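Local structure of aromatic-amino-acid:2-oxoglutarate transaminase (Candida albicans, 6HND) at residues I162-S167 with V368-A373; L347-I352 with L376-V381. The protein probably transfers amino groups from aromatic amino acids, and perhaps 2-aminoadipate, to 2-oxo acids with the help of pyridoxal 5'-phosphate. One frame throughout, in Å; residues are numbered along the deposited sequence.

Interaction 1. Residues I162-S167 with V368-A373; sequences ITTGAS and VVNRGA. With PLP (pyridoxal-5'-phosphate), chain E.
T164 and N370 meet tip to tip: ND2 of N370 donates to OG1 of T164 at 2.9 Å. The hydroxyl lies in the amide plane of N370, but the bond is bent, with an angle of 136° at the hydrogen. Chi1 sets CG of N370 anti to its backbone N. OG1 of T164 sits between the backbone N and the carbonyl carbon (chi1 57°), leaving CG2 beside the backbone N, where it rests 3.6 Å from CA of A373. The CB of A373 lies against the end of strand 158-163, 3.7 Å from O of T163 and 3.8 Å from CG2 of I162. D168 ties the two segments from outside, its carboxylate accepting from N of T164 and from ND2 of N370, so this amide nitrogen has two acceptors. N370 also packs on N370 of the second subunit.

Beyond T164 the chain turns into helix 166-177 with G165 as N-cap, and here it grips the cofactor. N of A166 donates to O2P of PLP almost in line (2.9 Å, 176°). N of S167 and OG of S167 both bind O1P of PLP, the hydroxyl at 3.0 Å. A CB on G165 would collide with O2P and with the preceding carbonyl O. The positive end of the helix dipole probably adds to the hold on the phosphate. Y130 of the second subunit also binds PLP. A strand-turn-helix whose first helical NH groups cradle the phosphate is the phosphate-binding element of the aspartate aminotransferase fold, to which this PLP-dependent family belongs.

Interaction 2. Residues L347-I352 with L376-V381; sequences LRLGFI and LTQTIV. With PLP (pyridoxal-5'-phosphate), chain E.
V381 meets L347 and L349 tip to tip, one methyl for each leucine. CG2 of V381 lies 3.5 Å from CD1 of L347, a tight carbon pair, and equally near CD2, so it faces the fork of that leucine. CG1 of V381 stands 3.9 Å from CD2 of L349. L349 points toward the helix from CB on, with CG anti to the backbone N (chi1 -163°). The side chains of L349 and Q378 cross at about a right angle, CD1 of L349 3.9 Å from CG of Q378. One turn before V381, CG2 of T377 lies against L347, 3.5 Å from its carbonyl O.

The polar groups bond outside this pair of segments. OG1 of T377 and O of L347 hydrogen-bond to OG of S374 of the second subunit, and OE1 of Q378 to N of H136. R348 bends at chi2 and chi3, and NH1 donates to O3P of PLP (2.9 Å, 171°), which lies in the guanidinium plane. No hydrogen bond joins the segments; they meet through methyl and methylene groups and one carbonyl oxygen, while the arginine between the two leucines probably helps balance the phosphate charge.

How the interactions relate
The two contacts have centres about 10 Å apart and their segments alternate along the chain: 162-167, 347-352, 368-373, 376-381. Strands 158-163 and 350-355 are antiparallel neighbours at one side of the seven-stranded mixed sheet, and N of T163 probably bonds to O of G350. Strand 350-355 leads into helix 356-369, and a short loop then leads to helix 375-388; a probable bond from NE2 of Q378 to O of A373 spans that junction. L349 of interaction 2 packs on I162 and A373 of interaction 1. Both contacts reach the PLP phosphate and the second subunit, so this part of the fold links the phosphate site to the subunit interface.

Interaction 1. Residues I162-S167 with V368-A373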
loop_
_atom_site.group_PDB
_atom_site.type_symbol
_atom_site.label_atom_id
_atom_site.label_comp_id
_atom_site.label_asym_id
_atom_site.label_seq_id
_atom_site.Cartn_x
_atom_site.Cartn_y
_atom_site.Cartn_z
ATOM N N ILE B 162 -0.665 9.443 -6.729
ATOM C CA ILE B 162 -1.245 8.085 -6.889
ATOM C C ILE B 162 -1.327 7.443 -5.496
ATOM O O ILE B 162 -0.306 7.446 -4.773
ATOM C CB ILE B 162 -0.424 7.244 -7.877
ATOM C CG1 ILE B 162 -0.317 7.909 -9.248
ATOM C CG2 ILE B 162 -0.993 5.833 -7.964
ATOM C CD1 ILE B 162 -1.645 8.430 -9.793
ATOM N N THR B 163 -2.509 6.911 -5.158
ATOM C CA THR B 163 -2.794 6.182 -3.898
ATOM C C THR B 163 -3.140 4.727 -4.188
ATOM O O THR B 163 -3.208 4.337 -5.370
ATOM C CB THR B 163 -3.961 6.823 -3.155
ATOM O OG1 THR B 163 -5.110 6.589 -3.976
ATOM C CG2 THR B 163 -3.747 8.305 -2.911
ATOM N N THR B 164 -3.402 3.962 -3.136
ATOM C CA THR B 164 -3.836 2.552 -3.269
ATOM C C THR B 164 -5.361 2.457 -3.116
ATOM O O THR B 164 -5.838 1.364 -2.854
ATOM C CB THR B 164 -3.009 1.664 -2.336
ATOM O OG1 THR B 164 -3.086 2.076 -0.965
ATOM C CG2 THR B 164 -1.557 1.665 -2.768
ATOM N N GLY B 165 -6.086 3.558 -3.309
ATOM C CA GLY B 165 -7.561 3.588 -3.287
ATOM C C GLY B 165 -8.108 4.725 -2.456
ATOM O O GLY B 165 -7.333 5.553 -1.972
ATOM N N ALA B 166 -9.413 4.752 -2.257
ATOM C CA ALA B 166 -10.096 5.835 -1.531
ATOM C C ALA B 166 -9.675 5.848 -0.054
ATOM O O ALA B 166 -9.332 6.933 0.458
ATOM C CB ALA B 166 -11.580 5.690 -1.694
ATOM N N SER B 167 -9.702 4.692 0.602
ATOM C CA SER B 167 -9.354 4.516 2.031
ATOM C C SER B 167 -7.896 4.935 2.278
ATOM O O SER B 167 -7.615 5.621 3.283
ATOM C CB SER B 167 -9.638 3.098 2.456
ATOM O OG SER B 167 -11.018 2.795 2.269
ATOM N N VAL B 368 6.723 6.530 4.814
ATOM C CA VAL B 368 6.743 5.752 6.080
ATOM C C VAL B 368 5.847 4.512 5.973
ATOM O O VAL B 368 6.370 3.381 6.179
ATOM C CB VAL B 368 6.349 6.642 7.265
ATOM C CG1 VAL B 368 6.417 5.865 8.570
ATOM C CG2 VAL B 368 7.210 7.897 7.325
ATOM N N VAL B 369 4.562 4.690 5.655
ATOM C CA VAL B 369 3.502 3.683 5.935
ATOM C C VAL B 369 2.965 3.011 4.664
ATOM O O VAL B 369 2.295 1.969 4.827
ATOM C CB VAL B 369 2.339 4.300 6.734
ATOM C CG1 VAL B 369 2.813 5.062 7.967
ATOM C CG2 VAL B 369 1.436 5.165 5.868
ATOM N N ASN B 370 3.168 3.570 3.466
ATOM C CA ASN B 370 2.649 2.966 2.203
ATOM C C ASN B 370 3.530 3.421 1.034
ATOM O O ASN B 370 3.172 4.426 0.377
ATOM C CB ASN B 370 1.165 3.293 1.992
ATOM C CG ASN B 370 0.554 2.529 0.842
ATOM O OD1 ASN B 370 1.268 1.807 0.157
ATOM N ND2 ASN B 370 -0.742 2.708 0.594
ATOM N N ARG B 371 4.615 2.686 0.774
ATOM C CA ARG B 371 5.709 3.101 -0.160
ATOM C C ARG B 371 5.365 2.746 -1.618
ATOM O O ARG B 371 6.144 2.046 -2.275
ATOM C CB ARG B 371 7.044 2.510 0.303
ATOM C CG ARG B 371 7.552 3.174 1.570
ATOM C CD ARG B 371 8.643 2.370 2.242
ATOM N NE ARG B 371 9.899 2.340 1.475
ATOM C CZ ARG B 371 10.787 3.327 1.430
ATOM N NH1 ARG B 371 10.560 4.453 2.082
ATOM N NH2 ARG B 371 11.881 3.199 0.708
ATOM N N GLY B 372 4.224 3.230 -2.101
ATOM C CA GLY B 372 3.874 3.174 -3.530
ATOM C C GLY B 372 2.742 2.216 -3.822
ATOM O O GLY B 372 2.718 1.079 -3.251
ATOM N N ALA B 373 1.839 2.664 -4.688
ATOM C CA ALA B 373 0.903 1.791 -5.418
ATOM C C ALA B 373 1.703 0.830 -6.293
ATOM O O ALA B 373 2.729 1.246 -6.836
ATOM C CB ALA B 373 -0.053 2.610 -6.240
HETATM N N1 PLP E . -15.433 6.041 0.570
HETATM C C2 PLP E . -16.669 5.732 0.200
HETATM C C2A PLP E . -17.725 6.756 0.442
HETATM C C3 PLP E . -16.951 4.490 -0.433
HETATM O O3 PLP E . -18.235 4.207 -0.808
HETATM C C4 PLP E . -15.899 3.562 -0.652
HETATM C C4A PLP E . -16.175 2.312 -1.399
HETATM C C5 PLP E . -14.597 3.937 -0.256
HETATM C C6 PLP E . -14.434 5.157 0.355
HETATM C C5A PLP E . -13.411 3.013 -0.342
HETATM O O4P PLP E . -12.854 2.834 -1.671
HETATM P P PLP E . -11.506 1.954 -1.865
HETATM O O1P PLP E . -10.624 2.216 -0.651
HETATM O O2P PLP E . -10.998 2.489 -3.202
HETATM O O3P PLP E . -11.936 0.524 -1.936
#

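Interaction 2. Residues L347-I352 with L376-V381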
loop_
_atom_site.group_PDB
_atom_site.type_symbol
_atom_site.label_atom_id
_atom_site.label_comp_id
_atom_site.label_asym_id
_atom_site.label_seq_id
_atom_site.Cartn_x
_atom_site.Cartn_y
_atom_site.Cartn_z
ATOM N N LEU B 347 -7.740 -3.500 -7.800
ATOM C CA LEU B 347 -6.555 -2.740 -8.267
ATOM C C LEU B 347 -5.793 -2.259 -7.030
ATOM O O LEU B 347 -4.526 -2.345 -7.043
ATOM C CB LEU B 347 -6.946 -1.531 -9.117
ATOM C CG LEU B 347 -7.681 -1.756 -10.430
ATOM C CD1 LEU B 347 -7.930 -0.408 -11.061
ATOM C CD2 LEU B 347 -6.912 -2.659 -11.391
ATOM N N ARG B 348 -6.537 -1.765 -6.024
ATOM C CA ARG B 348 -5.982 -0.961 -4.898
ATOM C C ARG B 348 -5.225 0.238 -5.508
ATOM O O ARG B 348 -4.002 0.307 -5.381
ATOM C CB ARG B 348 -5.024 -1.797 -4.043
ATOM C CG ARG B 348 -5.615 -2.999 -3.324
ATOM C CD ARG B 348 -6.546 -2.594 -2.208
ATOM N NE ARG B 348 -7.821 -2.258 -2.812
ATOM C CZ ARG B 348 -8.766 -1.527 -2.249
ATOM N NH1 ARG B 348 -9.885 -1.322 -2.926
ATOM N NH2 ARG B 348 -8.603 -1.000 -1.039
ATOM N N LEU B 349 -5.931 1.095 -6.233
ATOM C CA LEU B 349 -5.378 2.239 -6.987
ATOM C C LEU B 349 -6.380 3.382 -6.973
ATOM O O LEU B 349 -7.576 3.130 -7.131
ATOM C CB LEU B 349 -5.042 1.852 -8.433
ATOM C CG LEU B 349 -4.114 2.845 -9.141
ATOM C CD1 LEU B 349 -2.725 2.754 -8.573
ATOM C CD2 LEU B 349 -4.091 2.599 -10.638
ATOM N N GLY B 350 -5.882 4.583 -6.696
ATOM C CA GLY B 350 -6.668 5.818 -6.773
ATOM C C GLY B 350 -5.751 7.007 -6.901
ATOM O O GLY B 350 -4.556 6.806 -7.235
ATOM N N PHE B 351 -6.261 8.202 -6.612
ATOM C CA PHE B 351 -5.393 9.395 -6.491
ATOM C C PHE B 351 -6.069 10.418 -5.587
ATOM O O PHE B 351 -7.284 10.360 -5.379
ATOM C CB PHE B 351 -5.024 9.936 -7.881
ATOM C CG PHE B 351 -6.182 10.396 -8.726
ATOM C CD1 PHE B 351 -6.884 9.500 -9.516
ATOM C CD2 PHE B 351 -6.559 11.723 -8.731
ATOM C CE1 PHE B 351 -7.944 9.937 -10.293
ATOM C CE2 PHE B 351 -7.636 12.151 -9.490
ATOM C CZ PHE B 351 -8.331 11.258 -10.262
ATOM N N ILE B 352 -5.269 11.355 -5.105
ATOM C CA ILE B 352 -5.769 12.565 -4.419
ATOM C C ILE B 352 -5.367 13.782 -5.258
ATOM O O ILE B 352 -4.420 13.691 -6.071
ATOM C CB ILE B 352 -5.300 12.661 -2.956
ATOM C CG1 ILE B 352 -3.783 12.710 -2.830
ATOM C CG2 ILE B 352 -5.926 11.538 -2.145
ATOM C CD1 ILE B 352 -3.306 12.840 -1.430
ATOM N N LEU B 376 3.063 -2.528 -11.280
ATOM C CA LEU B 376 2.497 -3.463 -12.296
ATOM C C LEU B 376 1.056 -3.028 -12.540
ATOM O O LEU B 376 0.617 -3.072 -13.679
ATOM C CB LEU B 376 2.582 -4.921 -11.805
ATOM C CG LEU B 376 1.954 -5.964 -12.734
ATOM C CD1 LEU B 376 2.427 -5.804 -14.175
ATOM C CD2 LEU B 376 2.209 -7.385 -12.249
ATOM N N THR B 377 0.349 -2.614 -11.492
ATOM C CA THR B 377 -1.085 -2.235 -11.586
ATOM C C THR B 377 -1.196 -0.874 -12.261
ATOM O O THR B 377 -2.073 -0.734 -13.127
ATOM C CB THR B 377 -1.748 -2.226 -10.215
ATOM O OG1 THR B 377 -1.637 -3.581 -9.784
ATOM C CG2 THR B 377 -3.183 -1.735 -10.251
ATOM N N GLN B 378 -0.359 0.081 -11.849
ATOM C CA GLN B 378 -0.259 1.414 -12.491
ATOM C C GLN B 378 -0.000 1.197 -13.983
ATOM O O GLN B 378 -0.550 1.950 -14.782
ATOM C CB GLN B 378 0.875 2.241 -11.902
ATOM C CG GLN B 378 0.621 2.725 -10.490
ATOM C CD GLN B 378 1.707 3.670 -10.035
ATOM O OE1 GLN B 378 1.922 4.731 -10.646
ATOM N NE2 GLN B 378 2.385 3.300 -8.951
ATOM N N THR B 379 0.854 0.231 -14.318
ATOM C CA THR B 379 1.253 -0.073 -15.714
ATOM C C THR B 379 0.011 -0.571 -16.456
ATOM O O THR B 379 -0.333 0.055 -17.455
ATOM C CB THR B 379 2.432 -1.052 -15.758
ATOM O OG1 THR B 379 3.515 -0.419 -15.082
ATOM C CG2 THR B 379 2.847 -1.440 -17.162
ATOM N N ILE B 380 -0.656 -1.614 -15.941
ATOM C CA ILE B 380 -1.848 -2.211 -16.599
ATOM C C ILE B 380 -2.936 -1.137 -16.707
ATOM O O ILE B 380 -3.486 -0.960 -17.799
ATOM C CB ILE B 380 -2.320 -3.485 -15.888
ATOM C CG1 ILE B 380 -1.316 -4.624 -16.096
ATOM C CG2 ILE B 380 -3.724 -3.877 -16.347
ATOM C CD1 ILE B 380 -1.607 -5.839 -15.243
ATOM N N VAL B 381 -3.214 -0.409 -15.637
ATOM C CA VAL B 381 -4.373 0.529 -15.615
ATOM C C VAL B 381 -4.072 1.699 -16.558
ATOM O O VAL B 381 -4.985 2.083 -17.344
ATOM C CB VAL B 381 -4.758 0.973 -14.189
ATOM C CG1 VAL B 381 -5.692 2.160 -14.221
ATOM C CG2 VAL B 381 -5.366 -0.176 -13.396
HETATM N N1 PLP E . -15.433 6.041 0.570
HETATM C C2 PLP E . -16.669 5.732 0.200
HETATM C C2A PLP E . -17.725 6.756 0.442
HETATM C C3 PLP E . -16.951 4.490 -0.433
HETATM O O3 PLP E . -18.235 4.207 -0.808
HETATM C C4 PLP E . -15.899 3.562 -0.652
HETATM C C4A PLP E . -16.175 2.312 -1.399
HETATM C C5 PLP E . -14.597 3.937 -0.256
HETATM C C6 PLP E . -14.434 5.157 0.355
HETATM C C5A PLP E . -13.411 3.013 -0.342
HETATM O O4P PLP E . -12.854 2.834 -1.671
HETATM P P PLP E . -11.506 1.954 -1.865
HETATM O O1P PLP E . -10.624 2.216 -0.651
HETATM O O2P PLP E . -10.998 2.489 -3.202
HETATM O O3P PLP E . -11.936 0.524 -1.936
#